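Local atomic coordinates of peroxinectin A (Dictyostelium discoideum, PDB entry 6ERC), a protein that uses hydrogen peroxide at a haem group to oxidise phenolic donors, iodide and thiocyanate. Residues 30-35 and 130-135; 64-69 and 353-358; 259-264 and 486-491. One frame throughout, in Å; residues are numbered along the deposited sequence.

The three contacts sit in separate places within one animal haem peroxidase fold and hold no element in common. Contact 2 is the buried one, two loops joined by main-chain and amide bonds next to a calcium site. Contacts 1 and 3 lie nearer the surface, on opposite sides of the chain's centre, with centres about 39 Å apart. Contact 1 is a loop-on-loop overlap carried by proline, valine and the aliphatic part of lysine. In contact 3 a helix offers side chains to the extended segment leading into another helix, and one glutamine makes the main bonds. Contacts 2 and 3 approach to about 8 Å between nearest atoms without touching.

Contact 1: 30-35 and 130-135; sequences ANPIKF and KTVVDE
Val132 lays its isopropyl group against the main chain and ring of Pro32, with CB 3.1 Å from Pro32 O and CG1 3.8 Å from Pro32 CG. The two side chains slide past each other in opposite directions. With chi1 at 66°, CG1 sits between the backbone N and the carbonyl carbon of Val132; it also lies 4.3 Å from Phe35 CE2, oblique to the ring. The other methyl, CG2, meets Lys34 CG at 3.8 Å, the lysine chain crossing it at about a right angle. Beyond that point Lys34 runs over the other segment: its CD is 3.3 Å from Val133 O, and its CE touches Glu135 CG. The charged ends do not pair, since Lys34 NZ stays 4.6 Å from Glu135 OE1, although the opposite charges probably still attract weakly. Both segments are irregular loops running roughly the same way, 17° apart from end to end. Residues 130-135 form part of the connection between strands 113-124 and 139-144 of the four-stranded antiparallel sheet, and residues 30-35 follow its edge strand 24-25, so the contact packs two loops of that sheet side by side. Phe35 starts away from the other segment, but its ring returns to it: Asp134 OD1 lies over one face, 4.0 Å from Phe35 CE1, with ring and carboxylate planes 59° apart. That carboxylate oxygen also accepts a hydrogen bond from Lys37 N, while the phenylalanine ring packs against Tyr140 and Gln142 of strand 139-144. At the other end of the contact Lys130 crosses Asn31 at about a right angle and its CD comes to 3.8 Å from Ala30 N, a nitrogen that is hydrogen-bonded to Glu295. Glu135 also touches Asn42 and the N-acetylglucosamine linked to it.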
# COMPACT_ATOMS: atom_id res chain seq x y z
N ALA A 30 -18.43 6.91 4.94
CA ALA A 30 -19.01 8.12 5.51
C ALA A 30 -19.15 9.17 4.41
O ALA A 30 -18.34 9.23 3.48
CB ALA A 30 -18.13 8.67 6.64
N ASN A 31 -20.20 9.98 4.52
CA ASN A 31 -20.40 11.04 3.54
C ASN A 31 -19.16 11.93 3.47
O ASN A 31 -18.60 12.28 4.51
CB ASN A 31 -21.62 11.89 3.90
CG ASN A 31 -22.93 11.18 3.62
OD1 ASN A 31 -23.47 11.28 2.52
ND2 ASN A 31 -23.44 10.46 4.61
N PRO A 32 -18.70 12.30 2.28
CA PRO A 32 -17.61 13.27 2.19
C PRO A 32 -18.11 14.70 2.34
O PRO A 32 -19.27 15.01 2.05
CB PRO A 32 -17.04 13.03 0.78
CG PRO A 32 -18.20 12.51 0.00
CD PRO A 32 -19.05 11.73 0.96
N ILE A 33 -17.22 15.57 2.82
CA ILE A 33 -17.48 17.00 2.84
C ILE A 33 -17.07 17.57 1.49
O ILE A 33 -16.20 17.02 0.80
CB ILE A 33 -16.75 17.71 4.00
CG1 ILE A 33 -15.24 17.47 3.93
CG2 ILE A 33 -17.30 17.25 5.33
CD1 ILE A 33 -14.45 18.37 4.87
N LYS A 34 -17.71 18.67 1.09
CA LYS A 34 -17.44 19.27 -0.21
C LYS A 34 -15.95 19.50 -0.40
O LYS A 34 -15.29 20.13 0.42
CB LYS A 34 -18.20 20.59 -0.34
CG LYS A 34 -19.71 20.45 -0.22
CD LYS A 34 -20.45 21.64 -0.83
CE LYS A 34 -20.09 22.95 -0.15
NZ LYS A 34 -20.88 24.09 -0.71
N PHE A 35 -15.42 18.96 -1.50
CA PHE A 35 -14.00 19.09 -1.81
C PHE A 35 -13.74 19.92 -3.07
O PHE A 35 -12.57 20.14 -3.41
CB PHE A 35 -13.35 17.70 -1.95
CG PHE A 35 -14.12 16.75 -2.82
CD1 PHE A 35 -13.98 16.76 -4.20
CD2 PHE A 35 -14.97 15.81 -2.25
CE1 PHE A 35 -14.68 15.88 -4.99
CE2 PHE A 35 -15.68 14.93 -3.05
CZ PHE A 35 -15.53 14.96 -4.41
N LYS A 130 -23.26 7.17 -0.42
CA LYS A 130 -22.80 8.28 0.41
C LYS A 130 -21.91 9.18 -0.44
O LYS A 130 -20.73 8.89 -0.65
CB LYS A 130 -22.05 7.77 1.64
CG LYS A 130 -22.90 6.98 2.62
CD LYS A 130 -22.07 6.49 3.80
CE LYS A 130 -22.89 5.61 4.74
NZ LYS A 130 -24.02 6.35 5.37
N THR A 131 -22.47 10.28 -0.93
CA THR A 131 -21.71 11.26 -1.70
C THR A 131 -21.98 12.64 -1.09
O THR A 131 -22.47 12.78 0.04
CB THR A 131 -22.07 11.21 -3.19
OG1 THR A 131 -21.22 12.11 -3.92
CG2 THR A 131 -23.53 11.58 -3.41
N VAL A 132 -21.65 13.68 -1.85
CA VAL A 132 -21.96 15.06 -1.48
C VAL A 132 -22.12 15.87 -2.75
O VAL A 132 -21.45 15.63 -3.76
CB VAL A 132 -20.88 15.67 -0.56
CG1 VAL A 132 -19.55 15.82 -1.29
CG2 VAL A 132 -21.35 17.01 -0.02
N VAL A 133 -23.01 16.86 -2.70
CA VAL A 133 -23.18 17.79 -3.81
C VAL A 133 -21.99 18.73 -3.82
O VAL A 133 -21.81 19.53 -2.90
CB VAL A 133 -24.50 18.56 -3.71
CG1 VAL A 133 -24.56 19.68 -4.74
CG2 VAL A 133 -25.68 17.61 -3.90
N ASP A 134 -21.15 18.63 -4.85
CA ASP A 134 -20.01 19.51 -4.97
C ASP A 134 -20.47 20.96 -5.08
O ASP A 134 -21.65 21.26 -5.28
CB ASP A 134 -19.17 19.13 -6.19
CG ASP A 134 -17.77 19.71 -6.14
OD1 ASP A 134 -16.92 19.13 -5.43
OD2 ASP A 134 -17.52 20.74 -6.81
N GLU A 135 -19.51 21.87 -4.95
CA GLU A 135 -19.82 23.30 -4.97
C GLU A 135 -20.24 23.78 -6.36
O GLU A 135 -20.79 24.88 -6.47
CB GLU A 135 -18.61 24.08 -4.46
CG GLU A 135 -17.96 23.40 -3.25
CD GLU A 135 -16.94 24.26 -2.54
OE1 GLU A 135 -16.96 25.49 -2.72
OE2 GLU A 135 -16.12 23.68 -1.79

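Contact 2: 64-69 and 353-358. With CA (calcium ion), chain G.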
# COMPACT_ATOMS: atom_id res chain seq x y z
N SER A 64 8.87 0.42 17.11
CA SER A 64 7.56 -0.21 17.24
C SER A 64 7.35 -0.75 18.64
O SER A 64 8.14 -1.55 19.14
CB SER A 64 7.43 -1.34 16.21
OG SER A 64 6.20 -2.02 16.36
N LYS A 65 6.27 -0.29 19.29
CA LYS A 65 5.92 -0.81 20.61
C LYS A 65 5.45 -2.25 20.55
O LYS A 65 5.54 -2.97 21.55
CB LYS A 65 4.84 0.07 21.24
CG LYS A 65 5.30 1.49 21.55
CD LYS A 65 4.20 2.34 22.18
CE LYS A 65 3.87 1.90 23.61
NZ LYS A 65 2.96 2.86 24.30
N GLU A 66 4.95 -2.69 19.40
CA GLU A 66 4.54 -4.07 19.20
C GLU A 66 5.69 -4.97 18.76
O GLU A 66 5.50 -6.18 18.63
CB GLU A 66 3.40 -4.14 18.17
CG GLU A 66 2.09 -3.54 18.64
CD GLU A 66 2.13 -2.02 18.75
OE1 GLU A 66 2.93 -1.38 18.03
OE2 GLU A 66 1.36 -1.46 19.56
N HIS A 67 6.87 -4.40 18.52
CA HIS A 67 8.06 -5.16 18.15
C HIS A 67 7.89 -5.82 16.78
O HIS A 67 8.17 -7.00 16.59
CB HIS A 67 8.41 -6.19 19.22
CG HIS A 67 8.57 -5.61 20.59
ND1 HIS A 67 9.65 -4.85 20.95
CD2 HIS A 67 7.77 -5.68 21.68
CE1 HIS A 67 9.52 -4.47 22.21
NE2 HIS A 67 8.39 -4.96 22.68
N LEU A 68 7.42 -5.03 15.82
CA LEU A 68 7.23 -5.50 14.46
C LEU A 68 8.47 -5.22 13.62
O LEU A 68 9.33 -4.40 13.98
CB LEU A 68 6.00 -4.84 13.83
CG LEU A 68 4.65 -5.50 14.13
CD1 LEU A 68 4.58 -6.04 15.55
CD2 LEU A 68 3.53 -4.52 13.88
N THR A 69 8.56 -5.90 12.49
CA THR A 69 9.74 -5.86 11.64
C THR A 69 9.50 -5.00 10.41
O THR A 69 8.36 -4.71 10.04
CB THR A 69 10.13 -7.28 11.20
OG1 THR A 69 9.07 -7.86 10.44
CG2 THR A 69 10.41 -8.16 12.41
N GLU A 353 10.84 -2.20 13.10
CA GLU A 353 10.35 -1.04 12.38
C GLU A 353 10.04 0.09 13.36
O GLU A 353 10.32 0.02 14.56
CB GLU A 353 9.12 -1.39 11.55
CG GLU A 353 7.85 -1.64 12.36
CD GLU A 353 6.62 -1.76 11.49
OE1 GLU A 353 6.77 -1.73 10.25
OE2 GLU A 353 5.51 -1.87 12.04
N GLU A 354 9.44 1.16 12.84
CA GLU A 354 9.09 2.34 13.62
C GLU A 354 7.66 2.20 14.16
O GLU A 354 6.86 1.40 13.68
CB GLU A 354 9.22 3.58 12.73
CG GLU A 354 9.44 4.88 13.47
CD GLU A 354 10.67 4.86 14.36
OE1 GLU A 354 11.78 4.69 13.81
OE2 GLU A 354 10.51 5.01 15.59
N ASN A 355 7.36 3.00 15.18
CA ASN A 355 6.05 2.94 15.81
C ASN A 355 5.00 3.66 14.97
O ASN A 355 5.31 4.61 14.24
CB ASN A 355 6.10 3.56 17.20
CG ASN A 355 4.94 3.12 18.08
OD1 ASN A 355 4.67 1.93 18.23
ND2 ASN A 355 4.24 4.09 18.66
N ILE A 356 3.76 3.21 15.08
CA ILE A 356 2.65 3.83 14.38
C ILE A 356 2.08 4.92 15.28
O ILE A 356 1.42 4.63 16.28
CB ILE A 356 1.57 2.81 13.99
CG1 ILE A 356 2.13 1.84 12.95
CG2 ILE A 356 0.35 3.52 13.42
CD1 ILE A 356 1.41 0.51 12.90
N ASP A 357 2.35 6.16 14.93
CA ASP A 357 2.02 7.31 15.75
C ASP A 357 2.03 8.53 14.84
O ASP A 357 2.11 8.41 13.62
CB ASP A 357 3.00 7.42 16.92
CG ASP A 357 4.44 7.27 16.47
OD1 ASP A 357 4.72 7.56 15.29
OD2 ASP A 357 5.28 6.86 17.29
N ILE A 358 1.95 9.72 15.43
CA ILE A 358 1.88 10.93 14.61
C ILE A 358 3.20 11.20 13.90
O ILE A 358 3.23 12.01 12.97
CB ILE A 358 1.48 12.14 15.47
CG1 ILE A 358 2.47 12.36 16.61
CG2 ILE A 358 0.07 11.95 16.00
CD1 ILE A 358 2.31 13.69 17.31
CA CA G . 5.97 6.80 13.43
O HOH W 1 7.32 6.69 15.35
O HOH W 2 8.11 7.34 12.55
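A calcium-binding loop, residues 353-358, is fastened here to the turn that precedes helix 70-80. Ser64 N donates to Glu353 O (3.0 Å), and Glu353 N donates to Leu68 O (2.8 Å), so both main-chain polar groups of Glu353 are bound to the same loop, at the start of the turn and just past it. The third bond uses a side chain: Lys65 N points at Asn355 OD1 over 2.9 Å, nearly straight at 172° although the donor stands above the carbonyl plane of the amide. A chi1 of -161° carries Asn355 CG toward the turn, and chi2 of 52° then sets OD1 at Lys65 N, while ND2 reaches forward to Asp357 OD2, striking that oxygen from above the carboxylate plane. Asn355 O and Asp357 OD1 each bind the ion at 2.4 Å; the Asn355 amide, in the second shell, probably helps to orient the Asp357 carboxylate.

The Glu353 chain lies beside Leu68, both pointing the same way, with OE2 3.5 Å from Leu68 CB; its OE1 accepts a bond from Asn73, and the side chain comes within about 6 Å of the haem. His67 N to Ser64 O (3.2 Å) closes the type I turn, and Ser64 OG also accepts from Leu68 N. Thr69 is the N-cap of helix 70-80, its side chain capping a backbone N there; its OG1 is also hydrogen-bonded to Val508 O. Main-chain carbonyls of Asn355 and Tyr359, the Asp357 carboxylate, the Ser306 hydroxyl and two waters are typical ligands of a loop-built calcium site.

Contact 3: 259-264 and 486-491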
# COMPACT_ATOMS: atom_id res chain seq x y z
N ILE A 259 -1.68 -16.23 -6.27
CA ILE A 259 -2.77 -15.43 -5.72
C ILE A 259 -3.21 -15.99 -4.37
O ILE A 259 -3.37 -15.26 -3.40
CB ILE A 259 -3.94 -15.37 -6.72
CG1 ILE A 259 -3.53 -14.52 -7.93
CG2 ILE A 259 -5.19 -14.80 -6.07
CD1 ILE A 259 -4.48 -14.61 -9.08
N GLU A 260 -3.40 -17.31 -4.31
CA GLU A 260 -3.72 -17.95 -3.03
C GLU A 260 -2.62 -17.72 -2.00
O GLU A 260 -2.91 -17.50 -0.82
CB GLU A 260 -3.95 -19.45 -3.24
CG GLU A 260 -4.02 -20.24 -1.93
CD GLU A 260 -4.41 -21.69 -2.13
OE1 GLU A 260 -4.93 -22.02 -3.22
OE2 GLU A 260 -4.20 -22.49 -1.20
N GLN A 261 -1.36 -17.78 -2.43
CA GLN A 261 -0.26 -17.56 -1.50
C GLN A 261 -0.29 -16.14 -0.95
O GLN A 261 -0.09 -15.92 0.25
CB GLN A 261 1.07 -17.84 -2.18
CG GLN A 261 2.28 -17.74 -1.27
CD GLN A 261 2.23 -18.72 -0.11
OE1 GLN A 261 2.69 -19.86 -0.23
NE2 GLN A 261 1.67 -18.29 1.01
N ILE A 262 -0.56 -15.15 -1.81
CA ILE A 262 -0.66 -13.77 -1.34
C ILE A 262 -1.83 -13.64 -0.37
O ILE A 262 -1.69 -13.06 0.72
CB ILE A 262 -0.82 -12.81 -2.54
CG1 ILE A 262 0.44 -12.84 -3.41
CG2 ILE A 262 -1.08 -11.38 -2.05
CD1 ILE A 262 0.27 -12.18 -4.77
N GLN A 263 -2.99 -14.17 -0.74
CA GLN A 263 -4.16 -14.05 0.11
C GLN A 263 -3.94 -14.69 1.48
O GLN A 263 -4.28 -14.10 2.51
CB GLN A 263 -5.37 -14.67 -0.58
CG GLN A 263 -5.86 -13.88 -1.78
CD GLN A 263 -7.09 -14.49 -2.42
OE1 GLN A 263 -7.49 -15.61 -2.09
NE2 GLN A 263 -7.70 -13.75 -3.33
N LYS A 264 -3.35 -15.89 1.51
CA LYS A 264 -3.22 -16.61 2.77
C LYS A 264 -2.31 -15.88 3.75
O LYS A 264 -2.61 -15.79 4.94
CB LYS A 264 -2.71 -18.03 2.52
CG LYS A 264 -2.85 -18.95 3.73
CD LYS A 264 -2.15 -20.28 3.51
CE LYS A 264 -2.36 -21.23 4.68
NZ LYS A 264 -1.57 -22.49 4.50
N GLU A 486 1.35 -25.29 -3.33
CA GLU A 486 2.22 -25.50 -2.17
C GLU A 486 2.17 -24.28 -1.26
O GLU A 486 3.19 -23.74 -0.83
CB GLU A 486 3.65 -25.78 -2.62
CG GLU A 486 3.76 -26.85 -3.69
CD GLU A 486 5.18 -27.04 -4.16
OE1 GLU A 486 6.08 -26.34 -3.64
OE2 GLU A 486 5.41 -27.90 -5.04
N THR A 487 0.96 -23.83 -0.95
CA THR A 487 0.79 -22.61 -0.17
C THR A 487 1.20 -22.84 1.28
O THR A 487 0.64 -23.71 1.96
CB THR A 487 -0.66 -22.14 -0.25
OG1 THR A 487 -1.04 -22.01 -1.63
CG2 THR A 487 -0.83 -20.81 0.44
N THR A 488 2.18 -22.07 1.74
CA THR A 488 2.68 -22.20 3.10
C THR A 488 2.79 -20.82 3.76
O THR A 488 2.22 -19.85 3.25
CB THR A 488 4.04 -22.90 3.09
OG1 THR A 488 4.50 -23.10 4.44
CG2 THR A 488 5.07 -22.08 2.32
N THR A 489 3.50 -20.73 4.88
CA THR A 489 3.71 -19.45 5.53
C THR A 489 4.76 -18.63 4.78
O THR A 489 5.57 -19.15 4.01
CB THR A 489 4.16 -19.64 6.98
OG1 THR A 489 5.39 -20.38 7.02
CG2 THR A 489 3.10 -20.38 7.78
N PHE A 490 4.72 -17.32 5.02
CA PHE A 490 5.65 -16.41 4.35
C PHE A 490 7.09 -16.82 4.60
O PHE A 490 7.93 -16.79 3.68
CB PHE A 490 5.39 -14.98 4.82
CG PHE A 490 6.12 -13.92 4.05
CD1 PHE A 490 6.60 -14.15 2.77
CD2 PHE A 490 6.32 -12.67 4.60
CE1 PHE A 490 7.27 -13.16 2.07
CE2 PHE A 490 6.99 -11.68 3.91
CZ PHE A 490 7.46 -11.93 2.64
N ALA A 491 7.41 -17.22 5.83
CA ALA A 491 8.78 -17.59 6.16
C ALA A 491 9.27 -18.74 5.29
O ALA A 491 10.43 -18.77 4.87
CB ALA A 491 8.89 -17.96 7.64
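This is a largely polar helix-to-loop contact near the surface of the animal haem peroxidase fold, where long helix 247-275 meets the extended segment that leads into helix 490-497. Gln261 carries it: its amide pairs with both main-chain groups of Thr488. OE1 accepts from Thr488 N at 3.0 Å, the donor lying in the carbonyl plane on a lone pair, and NE2 donates to Thr488 O at 2.8 Å, with that oxygen close to the plane of the amide. With CG anti to the backbone N (chi1 -176°), the bend at chi2 (61°) swings CD round to Thr488, and the two bonds together fix the rotation of the amide against the extended backbone.

Thr489 then forms the N-cap of helix 490-497, while Val493 and Arg496 of that helix pack against Gln261. Thr487 fits between Glu260 and Lys264, one helical turn apart, with Gln261 alongside. Its OG1 donates a weak hydrogen bond to Glu260 OE2 (3.2 Å), whose other oxygen has a weak bond from Asn482. The methyl branch, anti to the backbone N of Thr487, turns toward the extended Lys264 chain, where CG2 comes to 3.4 Å from Lys264 CD.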